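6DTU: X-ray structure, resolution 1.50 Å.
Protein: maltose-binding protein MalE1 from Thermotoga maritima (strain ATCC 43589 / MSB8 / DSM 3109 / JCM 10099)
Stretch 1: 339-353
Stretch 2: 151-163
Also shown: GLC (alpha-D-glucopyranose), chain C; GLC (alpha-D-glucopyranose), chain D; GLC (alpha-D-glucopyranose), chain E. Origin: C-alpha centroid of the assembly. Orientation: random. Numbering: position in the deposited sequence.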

# COMPACT_ATOMS: atom_id res chain seq x y z
N ALA A 339 -5.95 14.86 2.43
CA ALA A 339 -6.36 15.38 3.73
C ALA A 339 -6.64 14.28 4.75
O ALA A 339 -6.93 14.60 5.91
CB ALA A 339 -7.61 16.25 3.57
N VAL A 340 -6.58 13.02 4.37
CA VAL A 340 -7.10 11.97 5.24
C VAL A 340 -6.02 11.36 6.13
O VAL A 340 -6.23 11.19 7.33
CB VAL A 340 -7.84 10.90 4.40
CG1 VAL A 340 -8.18 9.68 5.27
CG2 VAL A 340 -9.11 11.49 3.79
N TRP A 341 -4.87 11.02 5.55
CA TRP A 341 -3.92 10.14 6.22
C TRP A 341 -3.38 10.74 7.51
O TRP A 341 -3.32 10.06 8.53
CB TRP A 341 -2.76 9.84 5.27
CG TRP A 341 -3.17 9.24 3.95
CD1 TRP A 341 -3.16 9.87 2.74
CD2 TRP A 341 -3.62 7.90 3.70
NE1 TRP A 341 -3.56 9.01 1.75
CE2 TRP A 341 -3.85 7.80 2.31
CE3 TRP A 341 -3.84 6.78 4.51
CZ2 TRP A 341 -4.29 6.62 1.71
CZ3 TRP A 341 -4.28 5.61 3.92
CH2 TRP A 341 -4.51 5.54 2.53
N ALA A 342 -2.91 11.98 7.46
CA ALA A 342 -2.26 12.56 8.63
C ALA A 342 -3.23 12.74 9.79
O ALA A 342 -2.86 12.51 10.95
CB ALA A 342 -1.57 13.89 8.27
N ALA A 343 -4.47 13.18 9.51
CA ALA A 343 -5.47 13.30 10.57
C ALA A 343 -5.77 11.96 11.23
O ALA A 343 -5.88 11.86 12.45
CB ALA A 343 -6.75 13.89 9.99
N MET A 344 -5.88 10.90 10.42
CA MET A 344 -6.18 9.59 10.99
C MET A 344 -4.99 9.01 11.74
O MET A 344 -5.17 8.42 12.82
CB MET A 344 -6.68 8.65 9.90
CG MET A 344 -8.05 9.02 9.33
SD MET A 344 -9.34 9.04 10.60
CE MET A 344 -9.44 7.29 10.93
N ASN A 345 -3.77 9.18 11.21
CA ASN A 345 -2.57 8.76 11.92
C ASN A 345 -2.48 9.44 13.27
O ASN A 345 -2.16 8.81 14.28
CB ASN A 345 -1.31 9.09 11.12
CG ASN A 345 -1.11 8.20 9.93
OD1 ASN A 345 -1.77 7.16 9.77
ND2 ASN A 345 -0.19 8.57 9.09
N ASP A 346 -2.75 10.75 13.30
CA ASP A 346 -2.70 11.48 14.56
C ASP A 346 -3.73 10.95 15.55
O ASP A 346 -3.43 10.76 16.74
CB ASP A 346 -2.86 12.97 14.28
CG ASP A 346 -1.59 13.59 13.67
OD1 ASP A 346 -0.56 12.90 13.51
OD2 ASP A 346 -1.62 14.80 13.35
N ALA A 347 -4.95 10.66 15.07
CA ALA A 347 -5.99 10.15 15.97
C ALA A 347 -5.60 8.80 16.54
O ALA A 347 -5.80 8.54 17.72
CB ALA A 347 -7.33 10.05 15.25
N LEU A 348 -5.07 7.91 15.69
CA LEU A 348 -4.69 6.59 16.19
C LEU A 348 -3.51 6.68 17.15
O LEU A 348 -3.45 5.90 18.10
CB LEU A 348 -4.36 5.64 15.03
CG LEU A 348 -5.61 5.38 14.19
CD1 LEU A 348 -5.25 4.47 13.05
CD2 LEU A 348 -6.74 4.81 15.03
N ASN A 349 -2.60 7.64 16.94
CA ASN A 349 -1.52 7.85 17.90
C ASN A 349 -2.07 8.19 19.28
O ASN A 349 -1.59 7.67 20.30
CB ASN A 349 -0.57 8.94 17.42
CG ASN A 349 0.51 9.27 18.45
OD1 ASN A 349 0.25 9.99 19.42
ND2 ASN A 349 1.71 8.79 18.23
N LEU A 350 -3.08 9.06 19.33
CA LEU A 350 -3.70 9.40 20.61
C LEU A 350 -4.34 8.19 21.26
O LEU A 350 -4.22 7.99 22.47
CB LEU A 350 -4.75 10.48 20.39
CG LEU A 350 -4.24 11.83 19.90
CD1 LEU A 350 -5.40 12.77 19.69
CD2 LEU A 350 -3.27 12.36 20.95
N VAL A 351 -5.01 7.36 20.46
CA VAL A 351 -5.71 6.21 21.02
C VAL A 351 -4.72 5.20 21.60
O VAL A 351 -4.87 4.74 22.74
CB VAL A 351 -6.62 5.56 19.96
CG1 VAL A 351 -7.17 4.24 20.49
CG2 VAL A 351 -7.77 6.50 19.59
N VAL A 352 -3.71 4.82 20.82
CA VAL A 352 -2.80 3.79 21.32
C VAL A 352 -1.96 4.27 22.48
O VAL A 352 -1.42 3.45 23.23
CB VAL A 352 -1.93 3.13 20.24
CG1 VAL A 352 -2.78 2.45 19.19
CG2 VAL A 352 -0.99 4.14 19.62
N ASN A 353 -1.83 5.58 22.65
CA ASN A 353 -1.10 6.13 23.78
C ASN A 353 -2.01 6.54 24.94
O ASN A 353 -1.53 7.17 25.89
CB ASN A 353 -0.19 7.28 23.33
CG ASN A 353 1.00 6.79 22.50
OD1 ASN A 353 1.07 7.03 21.28
ND2 ASN A 353 1.94 6.10 23.16
C1 GLC C . 2.66 0.30 1.55
C2 GLC C . 1.54 0.52 0.59
C3 GLC C . 1.22 1.94 0.47
C4 GLC C . 0.86 2.54 1.81
C5 GLC C . 1.97 2.30 2.87
C6 GLC C . 1.55 2.63 4.20
O2 GLC C . 2.01 0.06 -0.71
O3 GLC C . 0.04 2.13 -0.39
O4 GLC C . 0.72 4.00 1.69
O5 GLC C . 2.26 0.80 2.87
O6 GLC C . 2.70 2.68 5.04
C1 GLC D . -0.57 4.52 1.75
C2 GLC D . -0.73 5.54 0.70
C3 GLC D . 0.21 6.69 0.90
C4 GLC D . 0.01 7.36 2.20
C5 GLC D . 0.18 6.34 3.36
C6 GLC D . -0.16 6.90 4.61
O2 GLC D . -0.44 4.93 -0.59
O3 GLC D . 0.01 7.67 -0.18
O4 GLC D . 1.02 8.39 2.33
O5 GLC D . -0.77 5.13 3.08
O6 GLC D . 0.08 5.92 5.60
C1 GLC E . 0.51 9.70 2.18
C2 GLC E . 1.51 10.51 1.45
C3 GLC E . 2.71 10.75 2.28
C4 GLC E . 2.37 11.41 3.58
C5 GLC E . 1.43 10.52 4.42
C6 GLC E . 1.01 11.12 5.66
O2 GLC E . 1.90 9.76 0.21
O3 GLC E . 3.61 11.61 1.50
O4 GLC E . 3.59 11.65 4.31
O5 GLC E . 0.20 10.28 3.51
O6 GLC E . 0.34 12.32 5.39
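Stretch 2 151-163: SAAEFYYIAPFIF

The contact between the two stretches is centred on Phe155, the first residue of the helix that runs from 155 to 163 and continues later in the chain. Its CA-to-CB bond points toward stretch 1, and with chi1 in the t rotamer its side chain enters a hole on helix 341-352 formed by Trp341, Met344, Asn345 and Leu348. Met344, with all three chi angles in m, folds over the ring: CG stands 4.0 Å from the centroid of the Phe155 ring and 11° off its normal, a CH-pi contact over one face, while Met344 CB packs 3.5 Å from Phe155 CB. The indole of Trp341 meets the same ring obliquely, CE3 lying 3.7 Å from Phe155 CD2 with the ring planes at 52°. Val340 CG1 adds a contact of 3.8 Å to Phe155 CE2.

The two helices cross at 78°, nearly at right angles, with their axes 9.7 Å apart at closest approach. At this steep crossing the contact is concentrated near the start of helix 155-163. After Tyr156, only Ile158 and Ile162 reach stretch 1, both directed toward it: Leu348 CD1 lies 3.8 Å from Ile158 CG1, and Met344 CE lies 4.3 Å from Ile162 CD1. The helix is kinked at Pro160 and Phe161: Pro160 N carries no hydrogen to donate, and Phe161 N bonds to Ile158 O, three residues back, instead of making the four-residue bond to Tyr157 O.

Before this helix, residues 151 to 154 form a type I beta turn, of which Ala152, Ala153 and Glu154 touch helix 341-352 between Asn345 and Val352. Here the backbones come close, with Leu348 CA 4.7 Å from Ala153 CA and Asn345 CA 5.0 Å from Glu154 CA. The small side chain of Ala153 accompanies this close approach; its CB is 3.9 Å from Asn349 CA and 4.0 Å from Val352 CG2. Leu348 bridges turn and helix, its CB 3.5 Å from Ala153 O and its CD1 3.6 Å from Phe155 CA. Val352 closes this end, with CG1 4.1 Å from Ala152 CB.

Toward the sugar the contact becomes polar. The side chain of Asn345 reaches the start of helix 155-163, where Phe155 N donates a hydrogen bond of 2.8 Å to Asn345 OD1 at a nearly straight 166°. One helix thus supplies an acceptor to a backbone amide in the first turn of the other. Water 2 donates to the same Asn345 OD1 at 2.8 Å and accepts from Tyr156 N at 2.8 Å. Water 1 accepts from Asn345 ND2 at 3.0 Å and donates to Glu154 OE2 at 3.3 Å, so that two waters join the stretches. Each also hydrogen-bonds to O6 of the chain D glucose, at 2.7 Å from water 2 and 2.9 Å from water 1. Glu154, at the N-cap position, points its CA-to-CB bond away from stretch 1, and its OE2 accepts a hydrogen bond of 2.8 Å from O6 of the chain C glucose.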

# COMPACT_ATOMS: atom_id res chain seq x y z
N SER A 151 1.57 -1.93 12.42
CA SER A 151 1.82 -0.52 12.67
C SER A 151 0.59 0.06 13.36
O SER A 151 -0.37 0.50 12.72
CB SER A 151 2.17 0.18 11.36
OG SER A 151 2.72 1.45 11.64
N ALA A 152 0.63 0.09 14.71
CA ALA A 152 -0.57 0.27 15.52
C ALA A 152 -1.22 1.64 15.35
O ALA A 152 -2.44 1.78 15.54
CB ALA A 152 -0.21 0.05 16.99
N ALA A 153 -0.45 2.66 15.01
CA ALA A 153 -0.95 4.03 14.97
C ALA A 153 -1.07 4.57 13.56
O ALA A 153 -1.29 5.77 13.37
CB ALA A 153 -0.04 4.94 15.81
N GLU A 154 -0.95 3.70 12.57
CA GLU A 154 -0.93 4.09 11.17
C GLU A 154 -2.24 3.66 10.53
O GLU A 154 -2.53 2.46 10.43
CB GLU A 154 0.27 3.42 10.49
CG GLU A 154 0.74 4.11 9.25
CD GLU A 154 2.05 3.54 8.72
OE1 GLU A 154 2.79 2.84 9.47
OE2 GLU A 154 2.35 3.81 7.53
N PHE A 155 -3.03 4.64 10.09
CA PHE A 155 -4.38 4.38 9.60
C PHE A 155 -4.42 3.31 8.51
O PHE A 155 -5.34 2.47 8.49
CB PHE A 155 -4.97 5.69 9.07
CG PHE A 155 -6.25 5.54 8.29
CD1 PHE A 155 -7.34 4.86 8.81
CD2 PHE A 155 -6.39 6.15 7.05
CE1 PHE A 155 -8.51 4.74 8.10
CE2 PHE A 155 -7.57 6.04 6.32
CZ PHE A 155 -8.64 5.34 6.85
N TYR A 156 -3.46 3.33 7.59
CA TYR A 156 -3.47 2.35 6.50
C TYR A 156 -3.54 0.91 7.03
O TYR A 156 -4.26 0.07 6.46
CB TYR A 156 -2.26 2.58 5.61
CG TYR A 156 -2.16 1.60 4.45
CD1 TYR A 156 -2.76 1.86 3.21
CD2 TYR A 156 -1.49 0.39 4.61
CE1 TYR A 156 -2.68 0.93 2.16
CE2 TYR A 156 -1.40 -0.53 3.55
CZ TYR A 156 -2.00 -0.24 2.34
OH TYR A 156 -1.91 -1.14 1.33
N TYR A 157 -2.85 0.63 8.13
CA TYR A 157 -2.81 -0.72 8.68
C TYR A 157 -3.98 -1.05 9.61
O TYR A 157 -4.27 -2.24 9.82
CB TYR A 157 -1.47 -0.95 9.39
CG TYR A 157 -0.34 -0.92 8.39
CD1 TYR A 157 0.07 -2.08 7.75
CD2 TYR A 157 0.28 0.28 8.04
CE1 TYR A 157 1.06 -2.05 6.77
CE2 TYR A 157 1.26 0.31 7.10
CZ TYR A 157 1.66 -0.85 6.48
OH TYR A 157 2.62 -0.83 5.52
N ILE A 158 -4.65 -0.04 10.17
CA ILE A 158 -5.83 -0.26 11.00
C ILE A 158 -7.11 -0.20 10.17
O ILE A 158 -8.17 -0.65 10.63
CB ILE A 158 -5.83 0.79 12.13
CG1 ILE A 158 -4.50 0.75 12.89
CG2 ILE A 158 -6.99 0.59 13.12
CD1 ILE A 158 -4.13 -0.62 13.41
N ALA A 159 -7.04 0.33 8.95
CA ALA A 159 -8.21 0.35 8.07
C ALA A 159 -8.96 -0.97 7.96
O ALA A 159 -10.20 -0.92 7.89
CB ALA A 159 -7.82 0.88 6.68
N PRO A 160 -8.33 -2.16 7.90
CA PRO A 160 -9.14 -3.38 7.80
C PRO A 160 -10.14 -3.51 8.94
O PRO A 160 -11.25 -4.01 8.70
CB PRO A 160 -8.10 -4.52 7.82
CG PRO A 160 -6.83 -3.89 7.36
CD PRO A 160 -6.88 -2.47 7.88
N PHE A 161 -9.81 -3.03 10.14
CA PHE A 161 -10.76 -3.09 11.27
C PHE A 161 -11.85 -2.05 11.11
O PHE A 161 -13.03 -2.32 11.35
CB PHE A 161 -10.05 -2.82 12.60
CG PHE A 161 -8.98 -3.81 12.97
CD1 PHE A 161 -8.90 -5.07 12.40
CD2 PHE A 161 -8.05 -3.46 13.93
CE1 PHE A 161 -7.91 -5.95 12.78
CE2 PHE A 161 -7.05 -4.34 14.31
CZ PHE A 161 -6.97 -5.58 13.74
N ILE A 162 -11.45 -0.83 10.76
CA ILE A 162 -12.38 0.28 10.58
C ILE A 162 -13.41 -0.06 9.50
O ILE A 162 -14.62 0.11 9.70
CB ILE A 162 -11.58 1.55 10.24
CG1 ILE A 162 -10.77 1.99 11.47
CG2 ILE A 162 -12.47 2.66 9.65
CD1 ILE A 162 -9.74 3.04 11.18
N PHE A 163 -12.94 -0.52 8.34
CA PHE A 163 -13.86 -0.83 7.25
C PHE A 163 -14.64 -2.10 7.51
O PHE A 163 -15.81 -2.19 7.11
CB PHE A 163 -13.09 -0.94 5.93
CG PHE A 163 -12.36 0.33 5.53
CD1 PHE A 163 -12.78 1.58 5.95
CD2 PHE A 163 -11.25 0.25 4.72
CE1 PHE A 163 -12.10 2.72 5.58
CE2 PHE A 163 -10.57 1.37 4.33
CZ PHE A 163 -10.99 2.62 4.76
O HOH W 1 1.86 7.05 7.53
O HOH W 2 -1.95 5.70 7.35